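Variant surface glycoprotein MITAT 1.1 (Trypanosoma brucei brucei, PDB 5LY9) forms a coat on the parasite surface and, as one of a series of antigenically distinct variants, lets the trypanosome evade the host immune response. Local coordinates at residues K191-N199 against Y217-V225. Residues are numbered along the deposited sequence; the frame is centred on the assembly and turned at random.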
loop_
_atom_site.group_PDB
_atom_site.type_symbol
_atom_site.label_atom_id
_atom_site.label_comp_id
_atom_site.label_asym_id
_atom_site.label_seq_id
_atom_site.Cartn_x
_atom_site.Cartn_y
_atom_site.Cartn_z
ATOM N N LYS A 191 33.502 -5.765 21.115
ATOM C CA LYS A 191 33.092 -6.693 22.147
ATOM C C LYS A 191 31.628 -7.095 21.982
ATOM O O LYS A 191 31.247 -8.187 22.448
ATOM C CB LYS A 191 33.311 -6.079 23.533
ATOM C CG LYS A 191 34.769 -6.019 23.892
ATOM C CD LYS A 191 35.046 -5.578 25.303
ATOM C CE LYS A 191 34.562 -4.145 25.573
ATOM N NZ LYS A 191 34.788 -3.887 27.057
ATOM N N LEU A 192 30.815 -6.217 21.345
ATOM C CA LEU A 192 29.381 -6.505 21.186
ATOM C C LEU A 192 29.229 -7.843 20.479
ATOM O O LEU A 192 28.242 -8.535 20.678
ATOM C CB LEU A 192 28.656 -5.430 20.418
ATOM C CG LEU A 192 27.115 -5.603 20.421
ATOM C CD1 LEU A 192 26.538 -5.481 21.830
ATOM C CD2 LEU A 192 26.462 -4.679 19.448
ATOM N N LEU A 193 30.226 -8.206 19.640
ATOM C CA LEU A 193 30.101 -9.414 18.856
ATOM C C LEU A 193 30.487 -10.667 19.610
ATOM O O LEU A 193 30.534 -11.772 19.005
ATOM C CB LEU A 193 30.860 -9.290 17.531
ATOM C CG LEU A 193 30.290 -8.200 16.624
ATOM C CD1 LEU A 193 31.069 -8.133 15.340
ATOM C CD2 LEU A 193 28.828 -8.371 16.291
ATOM N N SER A 194 30.797 -10.557 20.907
ATOM C CA SER A 194 31.002 -11.792 21.714
ATOM C C SER A 194 30.258 -11.662 22.998
ATOM O O SER A 194 30.372 -10.650 23.685
ATOM C CB SER A 194 32.479 -12.103 22.011
ATOM O OG SER A 194 32.554 -13.107 23.041
ATOM N N GLY A 195 29.399 -12.645 23.256
ATOM C CA GLY A 195 28.670 -12.720 24.538
ATOM C C GLY A 195 29.406 -13.561 25.603
ATOM O O GLY A 195 28.790 -13.976 26.604
ATOM N N HIS A 196 30.704 -13.792 25.447
ATOM C CA HIS A 196 31.502 -14.446 26.485
ATOM C C HIS A 196 32.219 -13.416 27.326
ATOM O O HIS A 196 32.685 -12.406 26.821
ATOM C CB HIS A 196 32.430 -15.479 25.863
ATOM C CG HIS A 196 33.108 -16.324 26.874
ATOM N ND1 HIS A 196 34.315 -15.968 27.423
ATOM C CD2 HIS A 196 32.745 -17.507 27.432
ATOM C CE1 HIS A 196 34.664 -16.885 28.321
ATOM N NE2 HIS A 196 33.733 -17.835 28.336
ATOM N N SER A 197 32.387 -13.658 28.618
ATOM C CA SER A 197 32.787 -12.571 29.547
ATOM C C SER A 197 34.310 -12.242 29.640
ATOM O O SER A 197 34.683 -11.186 30.097
ATOM C CB SER A 197 32.298 -12.886 30.979
ATOM O OG SER A 197 32.675 -14.207 31.288
ATOM N N THR A 198 35.165 -13.144 29.214
ATOM C CA THR A 198 36.623 -12.895 29.365
ATOM C C THR A 198 37.048 -11.797 28.411
ATOM O O THR A 198 37.734 -10.850 28.842
ATOM C CB THR A 198 37.404 -14.152 29.072
ATOM O OG1 THR A 198 36.960 -15.176 29.956
ATOM C CG2 THR A 198 38.927 -13.903 29.230
ATOM N N ASN A 199 36.658 -11.892 27.119
ATOM C CA ASN A 199 37.042 -10.873 26.131
ATOM C C ASN A 199 35.861 -10.113 25.492
ATOM O O ASN A 199 36.071 -9.091 24.859
ATOM C CB ASN A 199 37.763 -11.507 24.970
ATOM C CG ASN A 199 38.949 -12.334 25.395
ATOM O OD1 ASN A 199 39.738 -11.884 26.211
ATOM N ND2 ASN A 199 39.077 -13.517 24.828
ATOM N N TYR A 217 19.465 -12.872 11.340
ATOM C CA TYR A 217 20.527 -13.222 10.431
ATOM C C TYR A 217 21.807 -13.577 11.159
ATOM O O TYR A 217 22.530 -14.540 10.769
ATOM C CB TYR A 217 20.789 -12.030 9.477
ATOM C CG TYR A 217 21.970 -12.100 8.598
ATOM C CD1 TYR A 217 22.252 -13.233 7.841
ATOM C CD2 TYR A 217 22.782 -11.014 8.447
ATOM C CE1 TYR A 217 23.364 -13.267 7.012
ATOM C CE2 TYR A 217 23.889 -11.039 7.630
ATOM C CZ TYR A 217 24.163 -12.126 6.847
ATOM O OH TYR A 217 25.291 -12.175 6.029
ATOM N N MET A 218 22.105 -12.815 12.215
ATOM C CA MET A 218 23.390 -12.898 12.906
ATOM C C MET A 218 23.202 -13.489 14.288
ATOM O O MET A 218 22.297 -13.101 15.001
ATOM C CB MET A 218 24.103 -11.539 13.024
ATOM C CG MET A 218 25.387 -11.603 13.864
ATOM S SD MET A 218 26.147 -9.949 14.048
ATOM C CE MET A 218 26.994 -10.042 12.619
ATOM N N THR A 219 24.061 -14.434 14.639
ATOM C CA THR A 219 24.097 -14.992 16.006
ATOM C C THR A 219 25.368 -14.479 16.694
ATOM O O THR A 219 26.433 -14.664 16.147
ATOM C CB THR A 219 24.121 -16.546 15.978
ATOM O OG1 THR A 219 23.014 -17.026 15.249
ATOM C CG2 THR A 219 24.085 -17.150 17.473
ATOM N N ILE A 220 25.236 -13.855 17.878
ATOM C CA ILE A 220 26.316 -13.456 18.718
ATOM C C ILE A 220 26.524 -14.611 19.744
ATOM O O ILE A 220 25.604 -15.001 20.440
ATOM C CB ILE A 220 25.979 -12.182 19.433
ATOM C CG1 ILE A 220 25.838 -11.072 18.385
ATOM C CG2 ILE A 220 27.056 -11.856 20.477
ATOM C CD1 ILE A 220 25.486 -9.658 18.894
ATOM N N PRO A 221 27.708 -15.191 19.752
ATOM C CA PRO A 221 27.974 -16.366 20.570
ATOM C C PRO A 221 28.062 -16.030 22.043
ATOM O O PRO A 221 28.287 -14.871 22.413
ATOM C CB PRO A 221 29.323 -16.819 20.065
ATOM C CG PRO A 221 30.034 -15.568 19.676
ATOM C CD PRO A 221 28.907 -14.710 19.069
ATOM N N ASN A 222 27.815 -17.034 22.894
ATOM C CA ASN A 222 28.189 -16.871 24.331
ATOM C C ASN A 222 29.383 -17.769 24.673
ATOM O O ASN A 222 29.519 -18.173 25.833
ATOM C CB ASN A 222 27.005 -17.096 25.280
ATOM C CG ASN A 222 26.443 -18.515 25.227
ATOM O OD1 ASN A 222 26.859 -19.312 24.441
ATOM N ND2 ASN A 222 25.456 -18.809 26.075
ATOM N N THR A 223 30.213 -18.070 23.668
ATOM C CA THR A 223 31.432 -18.888 23.771
ATOM C C THR A 223 32.488 -18.076 23.008
ATOM O O THR A 223 32.159 -17.150 22.247
ATOM C CB THR A 223 31.277 -20.247 23.126
ATOM O OG1 THR A 223 30.816 -20.115 21.763
ATOM C CG2 THR A 223 30.281 -21.153 23.949
ATOM N N GLN A 224 33.749 -18.441 23.144
ATOM C CA GLN A 224 34.878 -17.697 22.543
ATOM C C GLN A 224 35.066 -18.023 21.091
ATOM O O GLN A 224 36.078 -18.595 20.666
ATOM C CB GLN A 224 36.170 -17.972 23.317
ATOM C CG GLN A 224 36.068 -17.488 24.733
ATOM C CD GLN A 224 37.418 -17.618 25.467
ATOM O OE1 GLN A 224 37.946 -18.707 25.617
ATOM N NE2 GLN A 224 37.926 -16.504 25.957
ATOM N N VAL A 225 34.094 -17.604 20.295
ATOM C CA VAL A 225 34.144 -17.819 18.847
ATOM C C VAL A 225 33.640 -16.553 18.131
ATOM O O VAL A 225 33.311 -15.549 18.747
ATOM C CB VAL A 225 33.343 -19.050 18.382
ATOM C CG1 VAL A 225 33.915 -20.333 18.966
ATOM C CG2 VAL A 225 31.843 -18.940 18.715
HETATM O O HOH W 1 32.909 -12.741 18.319
HETATM O O HOH W 2 35.768 -14.242 25.964
#
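Q224 lays its CG over one face of the H196 imidazole, 3.8 Å from the ring centroid, a CH-pi contact displaced toward ND1. The ring gets there because H196 sets CG opposite its backbone N (chi1 -171°); the Q224 chain then runs extended past CG, its amide plane tilted 38° from the imidazole. N222 O sits at the ring edge, near its plane, 3.7 Å from CD2. A water joins H196 ND1, at 2.7 Å, to N199 N and Q224 NE2, accepting from N199 N and Q224 NE2. S194 OG takes the N-H of H196 in an ST turn and also bonds E2, which holds N199 ND2 as well. Within this turn, G195 N donates to P221 O at 2.6 Å, short and bent (137° at the hydrogen). Farther in, I220 turns CG2 and CD1 to L192 O, while L193 CD2 meets M218 SD at 3.8 Å, an apolar contact in which the two side chains cross nearly at right angles. A second water donates to both L193 O and V225 O. The 191-199 loop thus lies against strand 218-220 and the turn after it, far from the centre of this elongated A-type VSG chain, and L192 packs on L192 of the second subunit. M218 and I220 of the strand pack against L192 and L193, G195-P221 is the one direct hydrogen bond between the segments, and water carries polar contacts on both sides of it, with Q224 CG on the H196 ring.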